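Local coordinates for DNA damage response protein Rtt109, putative (PDB 5ZB9) that probably transfers an acetyl group from acetyl-CoA to lysine side chains of histone H3 in the response to DNA damage, at residues Phe74-Leu79 against Ser92-Thr97; Asp273-Ser278 against Gly289-Val294; Thr83-Thr88 against Gln333-Arg338. All coordinates share one frame; numbering follows the deposited sequence.

Contact 1. Residues Phe74-Leu79 against Ser92-Thr97; sequences FGIEVL and SKADST
Glu77 holds CG anti to its backbone N (chi1 -177°) with the chain extended beyond it, and Ser92 holds OG between its own N and carbonyl carbon (chi1 55°); carboxylate and hydroxyl meet across the antiparallel hairpin of strands 71-82 and 86-96. Ser92 OG donates to Glu77 OE2 at 2.7 Å, on the anti side of that oxygen and out of the carboxylate plane. The extended chain of Lys93 runs beside Glu77 in the same direction, and a weak salt bridge of 3.2 Å joins Lys93 NZ to Glu77 OE2. Ser92 and Lys93 both face Glu77 in a classic beta bulge: Ser92 N reaches Glu77 O at 3.0 Å, and Lys93 N makes a weak bond to the same oxygen. Tyr424 takes up Glu77 OE1, and Tyr146 offers Lys93 a cation-pi partner. Beyond the bulge the pairing is regular, with Gly75 and Asp95 exchanging two backbone bonds. Phe74, Ile76, Ala94 and Ser96 share one face of the sheet, where Phe74 and Ile76 also touch helix 111-127; Ala94 and Ser96 belong to the CoA site, empty of cofactor here. Phe74 CZ lies 4.3 Å from Ala94 CB, while Phe74 CD1 approaches Asp95 O to 3.1 Å.

Contact 2. Residues Asp273-Ser278 against Gly289-Val294; sequences DELPES and GHWRSV
The long loop between helices 266-272 and 297-304 folds back on itself where Glu274 meets Arg292 and Ser293. The Glu274 chain, extended beyond CG, carries its carboxylate to the backbone N-H groups of these two residues. Ser293 N donates to Glu274 OE1 at 2.8 Å, with an N-H...O angle of 161°, and Arg292 N adds a weak bond to the same oxygen. The other oxygen, OE2, accepts from Ser293 OG at 2.7 Å through its syn lone pair, so both carboxylate oxygens are engaged and rotation of the group is restrained. Across this loop closure the Arg292 side chain crosses Glu274 at about a right angle, bent at chi3 (64°), and its guanidinium stacks over the carboxylate with the planes 21° apart. Glu274 CG lies over one guanidinium face, 3.7 Å from Arg292 NH1. The charge pairing is long, Glu274 OE2 to Arg292 NH1 being 4.0 Å, and no N-H is aimed at the oxygen. Next along the chain, Leu275 brings its CD2 branch within 4.1 Å of Trp291 CD1. The Trp291 indole also packs on helices 266-272 and 297-304, and its NE1 is hydrogen-bonded to Asp272 OD1.

Contact 3. Residues Thr83-Thr88 against Gln333-Arg338; sequences TAHLTT and QMTSSR
His85 reaches from the turn before strand 86-96 to segment 333-338 of the loop after strand 317-324, and nearly every atom of its side chain finds a partner there. CB comes first, 3.6 Å from Met334 SD. CG lies anti to the carbonyl carbon (chi1 -62°), and the side chain crosses that of Thr335 at about a right angle. Thr335 OG1 sits over the centre of one ring face, 3.0 Å above the plane, and Thr335 CB lies behind it over the same face in a CH-pi contact. On the opposite face, Ala84 CB is over the ring centre, so the imidazole is sandwiched between its sequence neighbour and the threonine. Farther out, His85 CD2 approaches Thr335 O at 3.1 Å and Ser337 CB at 3.8 Å; at the tip, NE2 has Ser336 O near the ring plane, 3.6 Å away. These contacts join one end of the hairpin formed by strands 71-82 and 86-96 to that loop. Within it an ST turn, Arg338 N donating to Ser336 OG, shapes the chain around Ser337. Ala84 CB touches Ser337 CB, and one water links the two residues, accepting from Ala84 N and donating to Ser337 OG, which is also hydrogen-bonded to Glu48. Arg338 continues from here to salt bridges with Glu45 and Asp246. On the buried side, Met334, bent at chi2 and chi3 (57° and 67°), brings CE to 3.4 Å from His85 O and 3.9 Å from Leu86 CD1.

Contacts 1 and 3 share strand 86-96 of the large mixed sheet, contact 1 toward its end and contact 3 at its start, with centres about 27 Å apart. One strand thus connects the CoA-site region, represented in contact 1 by Ala94 and Ser96, to segment 333-338 of the loop after strand 317-324. Along the chain the segments of these two contacts alternate, since Thr83-Thr88 falls between the two strand segments of contact 1. Contact 2 is nested in the stretch of chain that contact 3 closes, yet its centre is about 26 Å from that of contact 3 and 35 Å from that of contact 1. It belongs to a peripheral loop, away from the cofactor site.

Contact 1. Residues Phe74-Leu79 against Ser92-Thr97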
ATOM      1  N   PHE A  74      -4.453 -12.571 -10.557  1.00 26.89           N
ATOM      2  CA  PHE A  74      -3.882 -11.646  -9.595  1.00 23.13           C
ATOM      3  C   PHE A  74      -4.951 -10.788  -8.954  1.00 22.62           C
ATOM      4  O   PHE A  74      -5.906 -10.387  -9.607  1.00 23.89           O
ATOM      5  CB  PHE A  74      -2.835 -10.760 -10.273  1.00 23.37           C
ATOM      6  CG  PHE A  74      -2.044  -9.911  -9.318  1.00 24.57           C
ATOM      7  CD1 PHE A  74      -1.161 -10.494  -8.415  1.00 29.68           C
ATOM      8  CD2 PHE A  74      -2.161  -8.528  -9.336  1.00 21.68           C
ATOM      9  CE1 PHE A  74      -0.418  -9.713  -7.531  1.00 25.69           C
ATOM     10  CE2 PHE A  74      -1.420  -7.741  -8.463  1.00 21.44           C
ATOM     11  CZ  PHE A  74      -0.547  -8.335  -7.557  1.00 20.34           C
ATOM     12  N   GLY A  75      -4.789 -10.514  -7.668  1.00 22.26           N
ATOM     13  CA  GLY A  75      -5.699  -9.635  -6.964  1.00 23.20           C
ATOM     14  C   GLY A  75      -4.932  -8.698  -6.052  1.00 28.32           C
ATOM     15  O   GLY A  75      -4.027  -9.124  -5.327  1.00 27.79           O
ATOM     16  N   ILE A  76      -5.275  -7.417  -6.086  1.00 21.45           N
ATOM     17  CA  ILE A  76      -4.611  -6.470  -5.205  1.00 22.70           C
ATOM     18  C   ILE A  76      -5.614  -5.495  -4.609  1.00 24.65           C
ATOM     19  O   ILE A  76      -6.397  -4.866  -5.332  1.00 23.63           O
ATOM     20  CB  ILE A  76      -3.473  -5.710  -5.941  1.00 22.07           C
ATOM     21  CG1 ILE A  76      -2.853  -4.660  -5.034  1.00 15.78           C
ATOM     22  CG2 ILE A  76      -3.958  -5.090  -7.255  1.00 19.80           C
ATOM     23  CD1 ILE A  76      -1.591  -4.074  -5.599  1.00 17.50           C
ATOM     24  N   GLU A  77      -5.618  -5.409  -3.278  1.00 22.94           N
ATOM     25  CA  GLU A  77      -6.468  -4.447  -2.591  1.00 22.24           C
ATOM     26  C   GLU A  77      -5.631  -3.290  -2.084  1.00 22.23           C
ATOM     27  O   GLU A  77      -4.565  -3.485  -1.508  1.00 22.96           O
ATOM     28  CB  GLU A  77      -7.225  -5.086  -1.428  1.00 22.81           C
ATOM     29  CG  GLU A  77      -8.186  -4.110  -0.742  1.00 25.90           C
ATOM     30  CD  GLU A  77      -8.971  -4.736   0.406  1.00 39.82           C
ATOM     31  OE1 GLU A  77     -10.221  -4.734   0.345  1.00 37.89           O
ATOM     32  OE2 GLU A  77      -8.343  -5.212   1.376  1.00 39.96           O
ATOM     33  N   VAL A  78      -6.123  -2.079  -2.311  1.00 24.32           N
ATOM     34  CA  VAL A  78      -5.439  -0.882  -1.857  1.00 23.00           C
ATOM     35  C   VAL A  78      -6.401   0.028  -1.113  1.00 26.32           C
ATOM     36  O   VAL A  78      -7.471   0.337  -1.624  1.00 26.45           O
ATOM     37  CB  VAL A  78      -4.838  -0.106  -3.024  1.00 24.31           C
ATOM     38  CG1 VAL A  78      -4.062   1.075  -2.502  1.00 21.19           C
ATOM     39  CG2 VAL A  78      -3.956  -1.013  -3.880  1.00 22.83           C
ATOM     40  N   LEU A  79      -6.022   0.448   0.092  1.00 22.22           N
ATOM     41  CA  LEU A  79      -6.839   1.369   0.871  1.00 20.14           C
ATOM     42  C   LEU A  79      -6.285   2.784   0.777  1.00 25.41           C
ATOM     43  O   LEU A  79      -5.095   3.012   1.028  1.00 27.11           O
ATOM     44  CB  LEU A  79      -6.900   0.928   2.331  1.00 23.58           C
ATOM     45  CG  LEU A  79      -7.144  -0.560   2.591  1.00 31.29           C
ATOM     46  CD1 LEU A  79      -7.051  -0.849   4.088  1.00 28.18           C
ATOM     47  CD2 LEU A  79      -8.487  -1.007   2.030  1.00 28.82           C
ATOM     48  N   SER A  92      -3.206  -3.457   1.132  1.00 19.74           N
ATOM     49  CA  SER A  92      -3.662  -4.336   2.196  1.00 23.46           C
ATOM     50  C   SER A  92      -3.572  -5.797   1.795  1.00 27.44           C
ATOM     51  O   SER A  92      -3.346  -6.659   2.638  1.00 34.85           O
ATOM     52  CB  SER A  92      -5.093  -3.994   2.603  1.00 26.16           C
ATOM     53  OG  SER A  92      -5.958  -4.027   1.485  1.00 34.34           O
ATOM     54  N   LYS A  93      -3.731  -6.072   0.504  1.00 26.49           N
ATOM     55  CA  LYS A  93      -3.744  -7.447   0.002  1.00 28.97           C
ATOM     56  C   LYS A  93      -3.135  -7.530  -1.389  1.00 26.94           C
ATOM     57  O   LYS A  93      -3.326  -6.639  -2.219  1.00 30.71           O
ATOM     58  CB  LYS A  93      -5.181  -7.999  -0.044  1.00 32.05           C
ATOM     59  CG  LYS A  93      -5.854  -8.176   1.305  1.00 35.31           C
ATOM     60  CD  LYS A  93      -7.374  -8.314   1.170  1.00 43.91           C
ATOM     61  CE  LYS A  93      -8.034  -8.283   2.544  1.00 44.03           C
ATOM     62  NZ  LYS A  93      -9.487  -7.972   2.485  1.00 58.82           N
ATOM     63  N   ALA A  94      -2.421  -8.614  -1.650  1.00 28.67           N
ATOM     64  CA  ALA A  94      -1.888  -8.874  -2.979  1.00 22.48           C
ATOM     65  C   ALA A  94      -1.536 -10.342  -3.087  1.00 31.01           C
ATOM     66  O   ALA A  94      -0.647 -10.821  -2.393  1.00 33.08           O
ATOM     67  CB  ALA A  94      -0.675  -8.011  -3.263  1.00 18.84           C
ATOM     68  N   ASP A  95      -2.251 -11.061  -3.944  1.00 32.41           N
ATOM     69  CA  ASP A  95      -1.999 -12.481  -4.121  1.00 29.78           C
ATOM     70  C   ASP A  95      -2.134 -12.862  -5.579  1.00 26.46           C
ATOM     71  O   ASP A  95      -2.773 -12.155  -6.355  1.00 27.55           O
ATOM     72  CB  ASP A  95      -2.960 -13.313  -3.268  1.00 33.64           C
ATOM     73  CG  ASP A  95      -2.319 -14.600  -2.748  1.00 46.92           C
ATOM     74  OD1 ASP A  95      -1.168 -14.903  -3.141  1.00 43.14           O
ATOM     75  OD2 ASP A  95      -2.973 -15.305  -1.946  1.00 51.65           O
ATOM     76  N   SER A  96      -1.517 -13.975  -5.951  1.00 28.90           N
ATOM     77  CA  SER A  96      -1.691 -14.539  -7.282  1.00 30.85           C
ATOM     78  C   SER A  96      -2.392 -15.872  -7.132  1.00 33.63           C
ATOM     79  O   SER A  96      -2.546 -16.367  -6.021  1.00 30.08           O
ATOM     80  CB  SER A  96      -0.356 -14.719  -7.990  1.00 25.22           C
ATOM     81  OG  SER A  96       0.430 -15.664  -7.293  1.00 39.44           O
ATOM     82  N   THR A  97      -2.820 -16.454  -8.243  1.00 37.25           N
ATOM     83  CA  THR A  97      -3.522 -17.727  -8.183  1.00 34.30           C
ATOM     84  C   THR A  97      -2.619 -18.845  -8.675  1.00 37.37           C
ATOM     85  O   THR A  97      -2.765 -19.995  -8.279  1.00 42.30           O
ATOM     86  CB  THR A  97      -4.810 -17.700  -9.009  1.00 29.03           C
ATOM     87  OG1 THR A  97      -4.507 -17.290 -10.348  1.00 31.82           O
ATOM     88  CG2 THR A  97      -5.799 -16.735  -8.403  1.00 30.52           C
TER

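Contact 2. Residues Asp273-Ser278 against Gly289-Val294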
ATOM      1  N   ASP A 273      -1.983  -2.157  25.616  1.00 27.51           N
ATOM      2  CA  ASP A 273      -2.604  -2.877  26.717  1.00 28.63           C
ATOM      3  C   ASP A 273      -1.749  -2.878  27.997  1.00 31.68           C
ATOM      4  O   ASP A 273      -2.188  -3.353  29.038  1.00 29.88           O
ATOM      5  CB  ASP A 273      -2.918  -4.312  26.297  1.00 33.16           C
ATOM      6  CG  ASP A 273      -4.214  -4.833  26.923  1.00 50.34           C
ATOM      7  OD1 ASP A 273      -5.251  -4.137  26.808  1.00 53.52           O
ATOM      8  OD2 ASP A 273      -4.195  -5.927  27.537  1.00 47.12           O
ATOM      9  N   GLU A 274      -0.531  -2.352  27.924  1.00 34.01           N
ATOM     10  CA  GLU A 274       0.265  -2.137  29.130  1.00 31.47           C
ATOM     11  C   GLU A 274      -0.206  -0.872  29.849  1.00 30.27           C
ATOM     12  O   GLU A 274       0.101  -0.668  31.021  1.00 41.68           O
ATOM     13  CB  GLU A 274       1.758  -2.026  28.804  1.00 29.96           C
ATOM     14  CG  GLU A 274       2.358  -3.252  28.141  1.00 35.03           C
ATOM     15  CD  GLU A 274       3.849  -3.100  27.832  1.00 36.32           C
ATOM     16  OE1 GLU A 274       4.417  -2.009  28.063  1.00 39.38           O
ATOM     17  OE2 GLU A 274       4.457  -4.083  27.360  1.00 39.66           O
ATOM     18  N   LEU A 275      -0.944  -0.021  29.142  1.00 30.62           N
ATOM     19  CA  LEU A 275      -1.476   1.210  29.732  1.00 38.69           C
ATOM     20  C   LEU A 275      -2.569   0.908  30.748  1.00 33.89           C
ATOM     21  O   LEU A 275      -3.287  -0.080  30.608  1.00 35.46           O
ATOM     22  CB  LEU A 275      -2.039   2.137  28.649  1.00 37.39           C
ATOM     23  CG  LEU A 275      -1.096   2.577  27.530  1.00 39.06           C
ATOM     24  CD1 LEU A 275      -1.819   3.461  26.530  1.00 31.45           C
ATOM     25  CD2 LEU A 275       0.103   3.290  28.099  1.00 30.99           C
ATOM     26  N   PRO A 276      -2.702   1.756  31.777  1.00 39.41           N
ATOM     27  CA  PRO A 276      -3.823   1.596  32.714  1.00 35.35           C
ATOM     28  C   PRO A 276      -5.154   1.869  32.013  1.00 41.71           C
ATOM     29  O   PRO A 276      -5.182   2.658  31.077  1.00 43.18           O
ATOM     30  CB  PRO A 276      -3.524   2.627  33.804  1.00 34.46           C
ATOM     31  CG  PRO A 276      -2.576   3.597  33.184  1.00 34.27           C
ATOM     32  CD  PRO A 276      -1.794   2.849  32.163  1.00 37.97           C
ATOM     33  N   GLU A 277      -6.230   1.205  32.427  1.00 52.41           N
ATOM     34  CA  GLU A 277      -7.510   1.355  31.730  1.00 59.58           C
ATOM     35  C   GLU A 277      -8.147   2.695  32.050  1.00 55.22           C
ATOM     36  O   GLU A 277      -9.015   3.170  31.319  1.00 64.63           O
ATOM     37  CB  GLU A 277      -8.473   0.216  32.079  1.00 69.81           C
ATOM     38  CG  GLU A 277      -9.043   0.262  33.485  1.00 68.59           C
ATOM     39  CD  GLU A 277      -9.059  -1.108  34.144  1.00 68.29           C
ATOM     40  OE1 GLU A 277      -8.258  -1.983  33.735  1.00 62.88           O
ATOM     41  OE2 GLU A 277      -9.872  -1.308  35.071  1.00 72.49           O
ATOM     42  N   SER A 278      -7.699   3.310  33.138  1.00 53.07           N
ATOM     43  CA  SER A 278      -8.087   4.678  33.455  1.00 56.28           C
ATOM     44  C   SER A 278      -7.712   5.640  32.319  1.00 62.19           C
ATOM     45  O   SER A 278      -8.259   6.740  32.234  1.00 55.60           O
ATOM     46  CB  SER A 278      -7.432   5.121  34.763  1.00 56.47           C
ATOM     47  OG  SER A 278      -7.805   6.445  35.100  1.00 67.43           O
ATOM     48  N   GLY A 289       0.027   8.262  28.158  1.00 42.12           N
ATOM     49  CA  GLY A 289       0.104   7.495  26.933  1.00 36.09           C
ATOM     50  C   GLY A 289       1.447   6.807  26.781  1.00 41.74           C
ATOM     51  O   GLY A 289       1.820   6.395  25.686  1.00 37.06           O
ATOM     52  N   HIS A 290       2.184   6.683  27.879  1.00 43.96           N
ATOM     53  CA  HIS A 290       3.491   6.047  27.829  1.00 35.08           C
ATOM     54  C   HIS A 290       3.392   4.566  28.154  1.00 41.58           C
ATOM     55  O   HIS A 290       2.777   4.168  29.140  1.00 40.10           O
ATOM     56  CB  HIS A 290       4.466   6.727  28.784  1.00 32.68           C
ATOM     57  CG  HIS A 290       4.846   8.115  28.373  1.00 45.61           C
ATOM     58  ND1 HIS A 290       5.350   9.043  29.259  1.00 50.87           N
ATOM     59  CD2 HIS A 290       4.802   8.733  27.169  1.00 53.50           C
ATOM     60  CE1 HIS A 290       5.599  10.171  28.620  1.00 51.03           C
ATOM     61  NE2 HIS A 290       5.278  10.010  27.349  1.00 50.80           N
ATOM     62  N   TRP A 291       4.004   3.755  27.303  1.00 37.22           N
ATOM     63  CA  TRP A 291       4.066   2.324  27.505  1.00 30.93           C
ATOM     64  C   TRP A 291       4.984   1.955  28.659  1.00 36.59           C
ATOM     65  O   TRP A 291       5.839   2.743  29.069  1.00 37.44           O
ATOM     66  CB  TRP A 291       4.562   1.640  26.244  1.00 36.93           C
ATOM     67  CG  TRP A 291       3.665   1.745  25.063  1.00 34.03           C
ATOM     68  CD1 TRP A 291       2.315   1.613  25.040  1.00 28.25           C
ATOM     69  CD2 TRP A 291       4.073   1.978  23.708  1.00 32.97           C
ATOM     70  NE1 TRP A 291       1.849   1.744  23.751  1.00 34.11           N
ATOM     71  CE2 TRP A 291       2.914   1.971  22.917  1.00 32.10           C
ATOM     72  CE3 TRP A 291       5.312   2.187  23.090  1.00 30.18           C
ATOM     73  CZ2 TRP A 291       2.954   2.154  21.540  1.00 27.91           C
ATOM     74  CZ3 TRP A 291       5.348   2.383  21.732  1.00 25.70           C
ATOM     75  CH2 TRP A 291       4.179   2.373  20.971  1.00 26.47           C
ATOM     76  N   ARG A 292       4.828   0.732  29.151  1.00 36.96           N
ATOM     77  CA  ARG A 292       5.653   0.243  30.246  1.00 36.54           C
ATOM     78  C   ARG A 292       7.001  -0.254  29.730  1.00 39.67           C
ATOM     79  O   ARG A 292       8.052   0.178  30.199  1.00 40.72           O
ATOM     80  CB  ARG A 292       4.929  -0.875  31.006  1.00 34.91           C
ATOM     81  CG  ARG A 292       5.698  -1.411  32.206  1.00 40.60           C
ATOM     82  CD  ARG A 292       4.938  -2.509  32.945  1.00 35.31           C
ATOM     83  NE  ARG A 292       4.734  -3.692  32.116  1.00 38.88           N
ATOM     84  CZ  ARG A 292       3.538  -4.161  31.777  1.00 47.55           C
ATOM     85  NH1 ARG A 292       3.445  -5.246  31.014  1.00 37.89           N
ATOM     86  NH2 ARG A 292       2.435  -3.545  32.206  1.00 44.77           N
ATOM     87  N   SER A 293       6.965  -1.147  28.748  1.00 38.94           N
ATOM     88  CA  SER A 293       8.180  -1.813  28.295  1.00 34.65           C
ATOM     89  C   SER A 293       8.912  -1.095  27.160  1.00 36.48           C
ATOM     90  O   SER A 293      10.077  -1.385  26.911  1.00 42.88           O
ATOM     91  CB  SER A 293       7.855  -3.240  27.866  1.00 28.66           C
ATOM     92  OG  SER A 293       6.939  -3.250  26.791  1.00 39.07           O
ATOM     93  N   VAL A 294       8.245  -0.172  26.471  1.00 35.84           N
ATOM     94  CA  VAL A 294       8.883   0.569  25.377  1.00 33.64           C
ATOM     95  C   VAL A 294       8.741   2.077  25.583  1.00 35.99           C
ATOM     96  O   VAL A 294       7.622   2.585  25.724  1.00 36.18           O
ATOM     97  CB  VAL A 294       8.290   0.184  23.998  1.00 31.67           C
ATOM     98  CG1 VAL A 294       8.752   1.160  22.922  1.00 28.36           C
ATOM     99  CG2 VAL A 294       8.670  -1.239  23.627  1.00 27.67           C
TER

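Contact 3. Residues Thr83-Thr88 against Gln333-Arg338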
ATOM      1  N   THR A  83      -6.711  12.556   5.306  1.00 31.09           N
ATOM      2  CA  THR A  83      -6.943  13.572   6.326  1.00 38.15           C
ATOM      3  C   THR A  83      -6.757  14.937   5.670  1.00 39.89           C
ATOM      4  O   THR A  83      -6.534  15.029   4.463  1.00 35.29           O
ATOM      5  CB  THR A  83      -5.980  13.451   7.531  1.00 33.75           C
ATOM      6  OG1 THR A  83      -4.630  13.656   7.090  1.00 34.71           O
ATOM      7  CG2 THR A  83      -6.110  12.096   8.204  1.00 27.18           C
ATOM      8  N   ALA A  84      -6.834  15.998   6.460  1.00 39.99           N
ATOM      9  CA  ALA A  84      -6.663  17.325   5.903  1.00 36.56           C
ATOM     10  C   ALA A  84      -5.240  17.504   5.389  1.00 39.31           C
ATOM     11  O   ALA A  84      -5.018  18.251   4.439  1.00 42.68           O
ATOM     12  CB  ALA A  84      -6.997  18.377   6.927  1.00 32.78           C
ATOM     13  N   HIS A  85      -4.280  16.800   5.989  1.00 36.93           N
ATOM     14  CA  HIS A  85      -2.870  17.045   5.664  1.00 42.19           C
ATOM     15  C   HIS A  85      -2.089  15.862   5.080  1.00 34.62           C
ATOM     16  O   HIS A  85      -0.913  16.008   4.735  1.00 33.56           O
ATOM     17  CB  HIS A  85      -2.145  17.556   6.909  1.00 43.05           C
ATOM     18  CG  HIS A  85      -2.681  18.857   7.417  1.00 58.72           C
ATOM     19  ND1 HIS A  85      -2.774  19.982   6.624  1.00 56.43           N
ATOM     20  CD2 HIS A  85      -3.166  19.209   8.631  1.00 60.96           C
ATOM     21  CE1 HIS A  85      -3.286  20.972   7.331  1.00 59.30           C
ATOM     22  NE2 HIS A  85      -3.533  20.530   8.552  1.00 65.01           N
ATOM     23  N   LEU A  86      -2.731  14.707   4.945  1.00 32.94           N
ATOM     24  CA  LEU A  86      -2.046  13.539   4.400  1.00 28.91           C
ATOM     25  C   LEU A  86      -2.974  12.630   3.603  1.00 30.61           C
ATOM     26  O   LEU A  86      -4.079  12.316   4.052  1.00 27.76           O
ATOM     27  CB  LEU A  86      -1.392  12.736   5.526  1.00 25.88           C
ATOM     28  CG  LEU A  86      -0.523  11.536   5.145  1.00 27.44           C
ATOM     29  CD1 LEU A  86       0.708  11.965   4.334  1.00 20.38           C
ATOM     30  CD2 LEU A  86      -0.113  10.770   6.398  1.00 20.46           C
ATOM     31  N   THR A  87      -2.521  12.231   2.414  1.00 28.39           N
ATOM     32  CA  THR A  87      -3.131  11.123   1.682  1.00 26.77           C
ATOM     33  C   THR A  87      -2.250   9.890   1.846  1.00 26.63           C
ATOM     34  O   THR A  87      -1.041   9.945   1.610  1.00 23.71           O
ATOM     35  CB  THR A  87      -3.298  11.411   0.177  1.00 29.33           C
ATOM     36  OG1 THR A  87      -4.092  12.583  -0.014  1.00 34.83           O
ATOM     37  CG2 THR A  87      -3.977  10.228  -0.519  1.00 24.13           C
ATOM     38  N   THR A  88      -2.854   8.779   2.249  1.00 26.98           N
ATOM     39  CA  THR A  88      -2.102   7.543   2.404  1.00 25.15           C
ATOM     40  C   THR A  88      -2.664   6.446   1.527  1.00 22.08           C
ATOM     41  O   THR A  88      -3.818   6.057   1.665  1.00 24.41           O
ATOM     42  CB  THR A  88      -2.091   7.063   3.864  1.00 22.56           C
ATOM     43  OG1 THR A  88      -1.489   8.068   4.683  1.00 25.74           O
ATOM     44  CG2 THR A  88      -1.284   5.777   3.988  1.00 23.07           C
ATOM     45  N   GLN A 333       7.735  20.244   8.010  1.00 73.91           N
ATOM     46  CA  GLN A 333       7.162  19.263   8.928  1.00 64.78           C
ATOM     47  C   GLN A 333       5.653  19.129   8.720  1.00 62.84           C
ATOM     48  O   GLN A 333       4.978  20.096   8.360  1.00 68.96           O
ATOM     49  CB  GLN A 333       7.471  19.641  10.385  1.00 60.85           C
ATOM     50  CG  GLN A 333       6.948  18.638  11.412  1.00 62.00           C
ATOM     51  CD  GLN A 333       7.671  18.718  12.747  1.00 72.79           C
ATOM     52  OE1 GLN A 333       8.591  17.939  13.015  1.00 65.74           O
ATOM     53  NE2 GLN A 333       7.249  19.655  13.595  1.00 67.50           N
ATOM     54  N   MET A 334       5.142  17.915   8.923  1.00 57.14           N
ATOM     55  CA  MET A 334       3.708  17.639   8.893  1.00 54.22           C
ATOM     56  C   MET A 334       2.962  18.559   9.863  1.00 64.66           C
ATOM     57  O   MET A 334       3.494  18.920  10.915  1.00 65.61           O
ATOM     58  CB  MET A 334       3.453  16.162   9.232  1.00 48.20           C
ATOM     59  CG  MET A 334       1.981  15.749   9.359  1.00 54.01           C
ATOM     60  SD  MET A 334       0.955  16.076   7.904  1.00 62.85           S
ATOM     61  CE  MET A 334       1.626  14.944   6.690  1.00 38.67           C
ATOM     62  N   THR A 335       1.744  18.959   9.501  1.00 64.15           N
ATOM     63  CA  THR A 335       0.935  19.800  10.380  1.00 66.53           C
ATOM     64  C   THR A 335      -0.292  19.038  10.900  1.00 65.13           C
ATOM     65  O   THR A 335      -0.785  18.110  10.257  1.00 63.25           O
ATOM     66  CB  THR A 335       0.491  21.110   9.671  1.00 64.54           C
ATOM     67  OG1 THR A 335      -0.350  20.807   8.552  1.00 69.31           O
ATOM     68  CG2 THR A 335       1.704  21.898   9.186  1.00 62.20           C
ATOM     69  N   SER A 336      -0.766  19.437  12.077  1.00 72.46           N
ATOM     70  CA  SER A 336      -1.866  18.761  12.766  1.00 73.48           C
ATOM     71  C   SER A 336      -3.252  19.289  12.356  1.00 73.84           C
ATOM     72  O   SER A 336      -3.443  20.496  12.185  1.00 66.00           O
ATOM     73  CB  SER A 336      -1.679  18.902  14.283  1.00 70.54           C
ATOM     74  OG  SER A 336      -2.760  18.341  15.006  1.00 74.89           O
ATOM     75  N   SER A 337      -4.211  18.377  12.198  1.00 73.50           N
ATOM     76  CA  SER A 337      -5.602  18.753  11.942  1.00 75.80           C
ATOM     77  C   SER A 337      -6.485  18.411  13.148  1.00 74.99           C
ATOM     78  O   SER A 337      -7.713  18.476  13.067  1.00 73.40           O
ATOM     79  CB  SER A 337      -6.139  18.064  10.675  1.00 69.25           C
ATOM     80  OG  SER A 337      -6.263  16.656  10.839  1.00 62.76           O
ATOM     81  N   ARG A 338      -5.846  18.054  14.261  1.00 70.96           N
ATOM     82  CA  ARG A 338      -6.553  17.683  15.488  1.00 75.12           C
ATOM     83  C   ARG A 338      -7.229  18.876  16.156  1.00 85.90           C
ATOM     84  O   ARG A 338      -6.774  20.018  16.026  1.00 86.24           O
ATOM     85  CB  ARG A 338      -5.591  17.032  16.492  1.00 71.50           C
ATOM     86  CG  ARG A 338      -4.915  15.762  16.006  1.00 65.11           C
ATOM     87  CD  ARG A 338      -4.065  15.121  17.094  1.00 57.63           C
ATOM     88  NE  ARG A 338      -2.979  15.992  17.554  1.00 69.38           N
ATOM     89  CZ  ARG A 338      -1.776  16.074  16.985  1.00 67.45           C
ATOM     90  NH1 ARG A 338      -1.484  15.348  15.911  1.00 59.60           N
ATOM     91  NH2 ARG A 338      -0.861  16.893  17.493  1.00 63.34           N
TER
HETATM   92  O   HOH W   1      -8.316  15.590   9.119  1.00 42.38           O